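Local coordinates for iron transport multicopper oxidase FET3 (PDB 1ZPU), which oxidises Fe(2+) to Fe(3+) with reduction of O2 to water, producing ferric iron that the permease FTR1 carries into the cell, and also oxidises Cu(+), at the glycan on Asn223, the glycan on Asn271 and the copper (I) ion site. Residues are numbered along the deposited sequence; one frame, centred on the assembly and turned at random.

Site 1: the glycan on Asn223. Residues 221-223, 297-298, 301-303. With NAG (2-acetamido-2-deoxy-beta-D-glucopyranose), chain B; NAG (2-acetamido-2-deoxy-beta-D-glucopyranose), chain C.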
loop_
_atom_site.group_PDB
_atom_site.type_symbol
_atom_site.label_atom_id
_atom_site.label_comp_id
_atom_site.label_asym_id
_atom_site.label_seq_id
_atom_site.Cartn_x
_atom_site.Cartn_y
_atom_site.Cartn_z
ATOM N N GLU A 221 -1.876 18.340 12.446
ATOM C CA GLU A 221 -2.655 19.229 13.317
ATOM C C GLU A 221 -4.053 18.650 13.416
ATOM O O GLU A 221 -4.586 18.124 12.427
ATOM C CB GLU A 221 -2.771 20.642 12.738
ATOM C CG GLU A 221 -1.447 21.347 12.421
ATOM C CD GLU A 221 -0.777 22.002 13.634
ATOM O OE1 GLU A 221 -1.263 21.836 14.783
ATOM O OE2 GLU A 221 0.252 22.686 13.423
ATOM N N LYS A 222 -4.648 18.757 14.599
ATOM C CA LYS A 222 -5.996 18.241 14.859
ATOM C C LYS A 222 -6.997 18.679 13.781
ATOM O O LYS A 222 -7.187 19.878 13.575
ATOM C CB LYS A 222 -6.482 18.761 16.220
ATOM C CG LYS A 222 -5.573 18.453 17.386
ATOM C CD LYS A 222 -6.363 18.484 18.667
ATOM C CE LYS A 222 -5.570 17.871 19.802
ATOM N NZ LYS A 222 -6.455 17.336 20.872
ATOM N N ASN A 223 -7.621 17.725 13.091
ATOM C CA ASN A 223 -8.759 18.036 12.212
ATOM C C ASN A 223 -9.961 17.164 12.559
ATOM O O ASN A 223 -9.896 15.939 12.442
ATOM C CB ASN A 223 -8.403 17.887 10.720
ATOM C CG ASN A 223 -9.343 18.698 9.774
ATOM O OD1 ASN A 223 -10.579 18.618 9.855
ATOM N ND2 ASN A 223 -8.726 19.445 8.841
ATOM N N LEU A 297 -13.651 13.787 5.259
ATOM C CA LEU A 297 -12.440 14.601 5.235
ATOM C C LEU A 297 -11.607 14.420 3.960
ATOM O O LEU A 297 -11.273 13.310 3.584
ATOM C CB LEU A 297 -11.571 14.255 6.444
ATOM C CG LEU A 297 -10.189 14.893 6.539
ATOM C CD1 LEU A 297 -10.333 16.351 6.960
ATOM C CD2 LEU A 297 -9.367 14.101 7.530
ATOM N N ASP A 298 -11.279 15.531 3.304
ATOM C CA ASP A 298 -10.328 15.508 2.189
ATOM C C ASP A 298 -8.924 15.686 2.761
ATOM O O ASP A 298 -8.537 16.787 3.172
ATOM C CB ASP A 298 -10.642 16.586 1.133
ATOM C CG ASP A 298 -9.775 16.454 -0.118
ATOM O OD1 ASP A 298 -8.755 15.722 -0.072
ATOM O OD2 ASP A 298 -10.099 17.088 -1.149
ATOM N N TYR A 301 -6.087 18.625 2.600
ATOM C CA TYR A 301 -6.007 19.842 3.405
ATOM C C TYR A 301 -5.448 19.621 4.814
ATOM O O TYR A 301 -5.355 20.568 5.605
ATOM C CB TYR A 301 -7.375 20.526 3.454
ATOM C CG TYR A 301 -7.837 21.037 2.105
ATOM C CD1 TYR A 301 -8.755 20.313 1.337
ATOM C CD2 TYR A 301 -7.357 22.240 1.594
ATOM C CE1 TYR A 301 -9.181 20.775 0.098
ATOM C CE2 TYR A 301 -7.773 22.709 0.360
ATOM C CZ TYR A 301 -8.684 21.971 -0.381
ATOM O OH TYR A 301 -9.096 22.444 -1.606
ATOM N N LEU A 302 -5.080 18.375 5.123
ATOM C CA LEU A 302 -4.401 18.063 6.385
ATOM C C LEU A 302 -3.065 18.824 6.521
ATOM O O LEU A 302 -2.405 19.143 5.518
ATOM C CB LEU A 302 -4.202 16.565 6.529
ATOM C CG LEU A 302 -5.198 15.783 7.399
ATOM C CD1 LEU A 302 -6.533 16.497 7.616
ATOM C CD2 LEU A 302 -5.399 14.398 6.808
ATOM N N GLN A 303 -2.689 19.148 7.759
ATOM C CA GLN A 303 -1.503 19.973 7.996
ATOM C C GLN A 303 -0.515 19.259 8.901
ATOM O O GLN A 303 -0.766 19.119 10.102
ATOM C CB GLN A 303 -1.891 21.311 8.603
ATOM C CG GLN A 303 -2.825 22.113 7.733
ATOM C CD GLN A 303 -3.452 23.273 8.461
ATOM O OE1 GLN A 303 -4.632 23.554 8.285
ATOM N NE2 GLN A 303 -2.672 23.950 9.288
HETATM C C1 NAG B . -9.486 20.524 8.239
HETATM C C2 NAG B . -8.320 21.462 7.954
HETATM C C3 NAG B . -8.734 22.661 7.075
HETATM C C4 NAG B . -9.836 22.430 6.028
HETATM C C5 NAG B . -10.691 21.182 6.308
HETATM C C6 NAG B . -11.230 20.557 5.026
HETATM C C7 NAG B . -6.610 21.478 9.796
HETATM C C8 NAG B . -5.877 20.274 9.248
HETATM N N2 NAG B . -7.747 21.908 9.219
HETATM O O3 NAG B . -7.611 23.152 6.379
HETATM O O4 NAG B . -10.610 23.629 6.023
HETATM O O5 NAG B . -9.956 20.164 6.960
HETATM O O6 NAG B . -11.486 19.180 5.220
HETATM O O7 NAG B . -6.147 22.058 10.778
HETATM C C1 NAG C . -11.266 24.073 4.787
HETATM C C2 NAG C . -10.914 25.539 4.412
HETATM C C3 NAG C . -10.079 25.639 3.109
HETATM C C4 NAG C . -10.612 24.771 1.956
HETATM C C5 NAG C . -11.671 23.799 2.482
HETATM C C6 NAG C . -12.106 22.730 1.479
HETATM C C7 NAG C . -12.595 27.287 5.171
HETATM C C8 NAG C . -14.068 27.122 5.592
HETATM N N2 NAG C . -12.122 26.379 4.291
HETATM O O3 NAG C . -8.733 25.279 3.351
HETATM O O4 NAG C . -11.133 25.596 0.936
HETATM O O5 NAG C . -11.150 23.209 3.661
HETATM O O6 NAG C . -13.302 22.127 1.940
HETATM O O7 NAG C . -11.914 28.235 5.625
#
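An N-linked chitobiose core grows from Asn223, on strand 218-225, and lies against the short 3-10 turn 299-301 and the residues that follow it. The asparagine CG stands anti to the backbone N (chi1 -158°), which places the amide toward the 297-303 segment; its ND2 is joined to the anomeric C1 of the first NAG (chain B) at 1.5 Å. This sugar is the tightly packed part: protein hides 201 of its 292 Å². Its acetamide methyl C8 tucks over the backbone of Leu302, 3.9 Å from CA, with the side chain of Gln303 beside it. Gln303 is extended beyond CG and lays its amide end alongside the acetyl group, CD 3.9 Å from C7. On the opposite rim, Leu297 brings the methyl CD1 to 3.5 Å from the exocyclic hydroxyl O6. Tyr301 bridges both sugars: its CB packs 4.0 Å from C4 of the first, while the second NAG (chain C) lies across a ring face, C6 3.8 Å from CE1 at one rim and C4 3.9 Å from CE2 at the other. Beyond that ring the contact is loose, and protein hides 45 of the second sugar's 305 Å², leaving most of it toward solvent. Beyond the covalent link the sugars rest on van der Waals packing, with no hydrogen bond to these residues. The site carries one of the N-glycans of this extracellular domain, which may shield the surface beneath it.

Site 2: the glycan on Asn271. Residues 255, 271, 287-292. With NAG (2-acetamido-2-deoxy-beta-D-glucopyranose), chain D; NAG (2-acetamido-2-deoxy-beta-D-glucopyranose), chain E; BMA (beta-D-mannopyranose), chain F.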
loop_
_atom_site.group_PDB
_atom_site.type_symbol
_atom_site.label_atom_id
_atom_site.label_comp_id
_atom_site.label_asym_id
_atom_site.label_seq_id
_atom_site.Cartn_x
_atom_site.Cartn_y
_atom_site.Cartn_z
ATOM N N LYS A 255 -18.313 1.207 5.251
ATOM C CA LYS A 255 -19.122 1.139 4.035
ATOM C C LYS A 255 -18.241 0.995 2.799
ATOM O O LYS A 255 -17.209 1.662 2.707
ATOM C CB LYS A 255 -19.972 2.413 3.933
ATOM C CG LYS A 255 -21.066 2.365 2.898
ATOM C CD LYS A 255 -21.776 3.702 2.794
ATOM C CE LYS A 255 -23.116 3.582 2.088
ATOM N NZ LYS A 255 -23.130 2.512 1.042
ATOM N N ASN A 271 -22.878 -2.096 3.480
ATOM C CA ASN A 271 -22.444 -1.470 4.721
ATOM C C ASN A 271 -22.533 -2.375 5.934
ATOM O O ASN A 271 -23.491 -3.079 6.100
ATOM C CB ASN A 271 -23.038 -0.053 4.925
ATOM C CG ASN A 271 -24.465 0.071 4.480
ATOM O OD1 ASN A 271 -25.326 -0.601 5.013
ATOM N ND2 ASN A 271 -24.733 0.956 3.514
ATOM N N GLN A 287 -27.734 -0.502 12.538
ATOM C CA GLN A 287 -26.979 0.294 11.572
ATOM C C GLN A 287 -27.252 1.774 11.745
ATOM O O GLN A 287 -28.396 2.183 11.945
ATOM C CB GLN A 287 -27.348 -0.075 10.153
ATOM C CG GLN A 287 -26.793 0.912 9.166
ATOM C CD GLN A 287 -27.099 0.580 7.732
ATOM O OE1 GLN A 287 -27.812 -0.380 7.434
ATOM N NE2 GLN A 287 -26.562 1.392 6.819
ATOM N N ASN A 288 -26.197 2.573 11.677
ATOM C CA ASN A 288 -26.348 4.011 11.667
ATOM C C ASN A 288 -26.456 4.544 10.240
ATOM O O ASN A 288 -25.491 4.518 9.467
ATOM C CB ASN A 288 -25.190 4.681 12.410
ATOM C CG ASN A 288 -25.360 6.196 12.514
ATOM O OD1 ASN A 288 -24.488 6.957 12.094
ATOM N ND2 ASN A 288 -26.484 6.633 13.073
ATOM N N TYR A 289 -27.648 5.007 9.894
ATOM C CA TYR A 289 -27.911 5.575 8.585
ATOM C C TYR A 289 -27.306 6.945 8.482
ATOM O O TYR A 289 -27.425 7.756 9.381
ATOM C CB TYR A 289 -29.410 5.629 8.326
ATOM C CG TYR A 289 -29.946 4.257 8.085
ATOM C CD1 TYR A 289 -31.018 3.752 8.816
ATOM C CD2 TYR A 289 -29.345 3.439 7.142
ATOM C CE1 TYR A 289 -31.489 2.455 8.578
ATOM C CE2 TYR A 289 -29.797 2.172 6.900
ATOM C CZ TYR A 289 -30.857 1.671 7.613
ATOM O OH TYR A 289 -31.258 0.386 7.326
ATOM N N VAL A 290 -26.641 7.204 7.378
ATOM C CA VAL A 290 -25.983 8.474 7.197
ATOM C C VAL A 290 -26.614 9.169 5.989
ATOM O O VAL A 290 -27.027 8.519 5.018
ATOM C CB VAL A 290 -24.455 8.277 7.094
ATOM C CG1 VAL A 290 -23.955 8.511 5.691
ATOM C CG2 VAL A 290 -23.741 9.156 8.083
ATOM N N ASP A 291 -26.724 10.491 6.077
ATOM C CA ASP A 291 -27.448 11.277 5.088
ATOM C C ASP A 291 -26.658 11.507 3.800
ATOM O O ASP A 291 -27.250 11.703 2.739
ATOM C CB ASP A 291 -27.854 12.603 5.698
ATOM C CG ASP A 291 -28.592 13.476 4.724
ATOM O OD1 ASP A 291 -29.828 13.292 4.563
ATOM O OD2 ASP A 291 -27.922 14.338 4.109
ATOM N N SER A 292 -25.327 11.489 3.899
ATOM C CA SER A 292 -24.453 11.689 2.750
ATOM C C SER A 292 -23.072 11.067 2.941
ATOM O O SER A 292 -22.508 11.074 4.045
ATOM C CB SER A 292 -24.305 13.176 2.461
ATOM O OG SER A 292 -23.265 13.414 1.531
HETATM C C1 NAG D . -26.008 1.671 3.666
HETATM C C2 NAG D . -27.510 1.430 3.585
HETATM C C3 NAG D . -28.280 2.535 2.850
HETATM C C4 NAG D . -28.028 3.888 3.476
HETATM C C5 NAG D . -26.511 4.068 3.429
HETATM C C6 NAG D . -26.101 5.397 4.058
HETATM C C7 NAG D . -28.653 -0.720 3.444
HETATM C C8 NAG D . -28.950 -0.721 4.918
HETATM N N2 NAG D . -27.764 0.159 2.958
HETATM O O3 NAG D . -29.670 2.325 2.924
HETATM O O4 NAG D . -28.751 4.844 2.721
HETATM O O5 NAG D . -25.821 3.008 4.111
HETATM O O6 NAG D . -26.338 5.337 5.446
HETATM O O7 NAG D . -29.247 -1.531 2.733
HETATM C C1 NAG E . -29.537 5.808 3.480
HETATM C C2 NAG E . -29.499 7.150 2.738
HETATM C C3 NAG E . -30.375 8.254 3.359
HETATM C C4 NAG E . -31.777 7.782 3.755
HETATM C C5 NAG E . -31.689 6.390 4.415
HETATM C C6 NAG E . -33.081 5.808 4.650
HETATM C C7 NAG E . -27.544 7.803 1.445
HETATM C C8 NAG E . -26.211 8.495 1.439
HETATM N N2 NAG E . -28.137 7.635 2.625
HETATM O O3 NAG E . -30.468 9.351 2.467
HETATM O O4 NAG E . -32.347 8.734 4.647
HETATM O O5 NAG E . -30.898 5.452 3.669
HETATM O O6 NAG E . -33.062 4.414 4.426
HETATM O O7 NAG E . -28.038 7.420 0.391
HETATM C C1 BMA F . -33.387 9.562 4.055
HETATM C C2 BMA F . -34.740 9.205 4.691
HETATM C C3 BMA F . -35.848 10.253 4.546
HETATM C C4 BMA F . -35.332 11.691 4.673
HETATM C C5 BMA F . -34.054 11.928 3.853
HETATM C C6 BMA F . -33.488 13.347 4.085
HETATM O O2 BMA F . -34.540 8.981 6.063
HETATM O O3 BMA F . -36.855 10.030 5.525
HETATM O O4 BMA F . -36.358 12.581 4.274
HETATM O O5 BMA F . -33.066 10.946 4.184
HETATM O O6 BMA F . -33.916 14.293 3.117
#
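The N-glycan on Asn271, at the start of strand 271-277, is modelled as two NAG units and a BMA, and is matched mainly by the main chain of Val290. ND2 of Asn271 is bonded to C1 of the first NAG (chain D). The Val290 N-H donates an almost straight hydrogen bond to the exocyclic hydroxyl O6 of this sugar, 2.7 Å from N to O6 and 174° at the hydrogen. The carbonyl O of Val290 accepts a hydrogen bond from the acetamide N2-H of the second NAG (chain E), O to N2 2.8 Å, with the donor nearly along the C=O axis (167°). One residue thus complements a hydroxymethyl group on one ring and the N-acetyl group on the next, which would favour one relative setting of the two rings. Side chains fit around this pair: Lys255, extended until it bends at chi4, lays CE 3.7 Å from C5 of the first sugar, and Gln287 comes from the other side, extended, with its amide beside the acetyl methyl. The BMA reaches away from the protein, which hides 19 of its 231 Å². Tyr289, with CG anti to the carbonyl carbon (chi1 -72°), turns its edge to the first sugar, so that the methyl C8 lies in the ring plane, 3.6 Å from CE2.

Site 3: the copper (I) ion site. Residues 60-63, 73, 75, 107, 395, 397, 437, 460, 462-463. With CU1 (copper (I) ion), chain G; CU1 (copper (I) ion), chain H.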
loop_
_atom_site.group_PDB
_atom_site.type_symbol
_atom_site.label_atom_id
_atom_site.label_comp_id
_atom_site.label_asym_id
_atom_site.label_seq_id
_atom_site.Cartn_x
_atom_site.Cartn_y
_atom_site.Cartn_z
ATOM N N HIS A 60 6.818 -7.125 2.780
ATOM C CA HIS A 60 7.138 -5.721 2.641
ATOM C C HIS A 60 6.608 -4.980 3.851
ATOM O O HIS A 60 5.505 -5.248 4.299
ATOM C CB HIS A 60 6.486 -5.175 1.379
ATOM C CG HIS A 60 6.448 -3.678 1.313
ATOM N ND1 HIS A 60 7.566 -2.895 1.494
ATOM C CD2 HIS A 60 5.433 -2.824 1.057
ATOM C CE1 HIS A 60 7.239 -1.624 1.376
ATOM N NE2 HIS A 60 5.952 -1.554 1.103
ATOM N N PHE A 61 7.391 -4.044 4.373
ATOM C CA PHE A 61 6.984 -3.250 5.522
ATOM C C PHE A 61 6.592 -1.849 5.079
ATOM O O PHE A 61 7.440 -0.989 4.846
ATOM C CB PHE A 61 8.072 -3.285 6.584
ATOM C CG PHE A 61 8.518 -4.672 6.895
ATOM C CD1 PHE A 61 9.525 -5.287 6.126
ATOM C CD2 PHE A 61 7.888 -5.406 7.894
ATOM C CE1 PHE A 61 9.910 -6.590 6.375
ATOM C CE2 PHE A 61 8.272 -6.720 8.148
ATOM C CZ PHE A 61 9.284 -7.308 7.392
ATOM N N HIS A 62 5.285 -1.656 4.948
ATOM C CA HIS A 62 4.707 -0.522 4.251
ATOM C C HIS A 62 4.966 0.776 4.973
ATOM O O HIS A 62 4.495 0.978 6.096
ATOM C CB HIS A 62 3.200 -0.713 4.114
ATOM C CG HIS A 62 2.544 0.331 3.271
ATOM N ND1 HIS A 62 1.929 0.039 2.075
ATOM C CD2 HIS A 62 2.421 1.670 3.445
ATOM C CE1 HIS A 62 1.451 1.153 1.551
ATOM N NE2 HIS A 62 1.741 2.157 2.358
ATOM N N GLY A 63 5.692 1.671 4.312
ATOM C CA GLY A 63 5.859 3.027 4.822
ATOM C C GLY A 63 7.242 3.269 5.374
ATOM O O GLY A 63 7.697 4.406 5.443
ATOM N N ASP A 73 13.399 -4.064 1.699
ATOM C CA ASP A 73 12.090 -3.504 1.363
ATOM C C ASP A 73 11.049 -4.564 1.025
ATOM O O ASP A 73 9.850 -4.323 1.155
ATOM C CB ASP A 73 12.199 -2.522 0.203
ATOM C CG ASP A 73 10.991 -1.611 0.104
ATOM O OD1 ASP A 73 10.516 -1.148 1.161
ATOM O OD2 ASP A 73 10.530 -1.360 -1.028
ATOM N N VAL A 75 10.325 -6.313 -1.989
ATOM C CA VAL A 75 9.641 -6.363 -3.271
ATOM C C VAL A 75 10.455 -7.238 -4.215
ATOM O O VAL A 75 11.556 -6.857 -4.613
ATOM C CB VAL A 75 9.435 -4.961 -3.888
ATOM C CG1 VAL A 75 8.688 -5.082 -5.193
ATOM C CG2 VAL A 75 8.672 -4.061 -2.937
ATOM N N HIS A 107 4.322 -9.173 -0.515
ATOM C CA HIS A 107 4.345 -8.428 -1.773
ATOM C C HIS A 107 4.383 -9.356 -2.999
ATOM O O HIS A 107 4.741 -8.918 -4.095
ATOM C CB HIS A 107 5.512 -7.435 -1.797
ATOM C CG HIS A 107 5.168 -6.124 -2.435
ATOM N ND1 HIS A 107 5.113 -5.953 -3.800
ATOM C CD2 HIS A 107 4.852 -4.924 -1.892
ATOM C CE1 HIS A 107 4.779 -4.704 -4.071
ATOM N NE2 HIS A 107 4.607 -4.061 -2.930
ATOM N N HIS A 395 0.889 4.295 -4.309
ATOM C CA HIS A 395 1.761 4.288 -3.172
ATOM C C HIS A 395 3.216 4.309 -3.638
ATOM O O HIS A 395 3.559 3.713 -4.678
ATOM C CB HIS A 395 1.445 3.091 -2.279
ATOM C CG HIS A 395 2.551 2.731 -1.339
ATOM N ND1 HIS A 395 2.968 3.564 -0.323
ATOM C CD2 HIS A 395 3.352 1.641 -1.287
ATOM C CE1 HIS A 395 3.967 2.997 0.321
ATOM N NE2 HIS A 395 4.219 1.830 -0.243
ATOM N N HIS A 397 7.185 3.661 -2.436
ATOM C CA HIS A 397 8.127 3.082 -1.476
ATOM C C HIS A 397 9.237 4.082 -1.158
ATOM O O HIS A 397 9.558 4.937 -1.990
ATOM C CB HIS A 397 8.748 1.816 -2.036
ATOM C CG HIS A 397 7.825 0.641 -2.066
ATOM N ND1 HIS A 397 8.157 -0.574 -1.512
ATOM C CD2 HIS A 397 6.589 0.487 -2.599
ATOM C CE1 HIS A 397 7.165 -1.425 -1.701
ATOM N NE2 HIS A 397 6.200 -0.806 -2.358
ATOM N N ASP A 437 2.211 8.480 2.212
ATOM C CA ASP A 437 2.828 7.498 1.325
ATOM C C ASP A 437 1.846 6.878 0.338
ATOM O O ASP A 437 2.242 6.168 -0.581
ATOM C CB ASP A 437 3.615 6.435 2.107
ATOM C CG ASP A 437 2.736 5.592 3.013
ATOM O OD1 ASP A 437 3.107 5.470 4.202
ATOM O OD2 ASP A 437 1.698 5.046 2.543
ATOM N N PHE A 460 9.465 1.089 -5.605
ATOM C CA PHE A 460 8.307 0.774 -6.430
ATOM C C PHE A 460 7.285 1.898 -6.319
ATOM O O PHE A 460 6.963 2.352 -5.221
ATOM C CB PHE A 460 7.697 -0.566 -5.977
ATOM C CG PHE A 460 7.094 -1.398 -7.085
ATOM C CD1 PHE A 460 7.178 -1.010 -8.420
ATOM C CD2 PHE A 460 6.465 -2.606 -6.787
ATOM C CE1 PHE A 460 6.616 -1.808 -9.439
ATOM C CE2 PHE A 460 5.911 -3.421 -7.807
ATOM C CZ PHE A 460 5.983 -3.015 -9.124
ATOM N N HIS A 462 3.426 2.324 -7.516
ATOM C CA HIS A 462 2.340 1.546 -8.096
ATOM C C HIS A 462 1.006 1.793 -7.437
ATOM O O HIS A 462 0.931 2.359 -6.344
ATOM C CB HIS A 462 2.643 0.058 -7.974
ATOM C CG HIS A 462 2.677 -0.428 -6.562
ATOM N ND1 HIS A 462 1.565 -0.928 -5.919
ATOM C CD2 HIS A 462 3.688 -0.482 -5.665
ATOM C CE1 HIS A 462 1.888 -1.261 -4.682
ATOM N NE2 HIS A 462 3.169 -0.997 -4.500
ATOM N N CYS A 463 -0.040 1.317 -8.099
ATOM C CA CYS A 463 -1.358 1.241 -7.508
ATOM C C CYS A 463 -1.404 0.099 -6.494
ATOM O O CYS A 463 -0.934 -1.014 -6.749
ATOM C CB CYS A 463 -2.396 1.028 -8.594
ATOM S SG CYS A 463 -4.064 1.025 -7.967
HETATM CU CU CU1 G . 4.583 -1.979 -3.114
HETATM CU CU CU1 H . 5.272 0.375 0.748
#
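CU1 (chain G), a type 3 copper, is gripped by three imidazole nitrogens, NE2 of His107 and His397 at 2.1 Å and NE2 of His462 at 2.2 Å, in a nearly flat trigonal set with angles near 120°; further ligands may be unseen. The far nitrogen of His397, ND1, donates a hydrogen bond to the syn lone pair of Asp73 OD2, which fixes the ring's rotation and may make the imidazole a stronger donor to copper. His462 takes the crowded position between backbone N and carbonyl carbon (chi1 66°), and its ND1 hydrogen-bonds the Cys463 carbonyl O from above the carbonyl plane at 2.6 Å. The type 2 copper, CU1 (chain H), sits 4.6 Å from CU1 (chain G), held by NE2 of His60 and of His395 at 155°. It hovers over the centre of the His397 ring. His60 ND1 hydrogen-bonds Asp73 O in plane, and His395 ND1 hydrogen-bonds Asp437 O from above the carbonyl plane. His62, a type 3 ligand, lies over a face of His395, roughly parallel, CE1 above that ring's centre; its NE2 donates a hydrogen bond to Asp437 OD2 from above the carboxylate plane. These coppers belong to the trinuclear cluster, where multicopper oxidases reduce O2 to water; Cys463, a type 1 copper ligand next to His462, links it to the electron-entry site.

Between the centres of their C-alpha atoms, sites 1 and 2 are about 23 Å apart, sites 1 and 3 about 24 Å, and sites 2 and 3 about 32 Å. They share no residues. The two glycans are rooted on strands 218-225 and 271-277 of the second plastocyanin-like region, and both lean on the stretch from Gln287 to Gln303. Site 3 instead gathers histidines from elsewhere, bringing the first and third plastocyanin-like regions together around copper. The sugars therefore dress the outer surface of the monomer, well away from its redox centre.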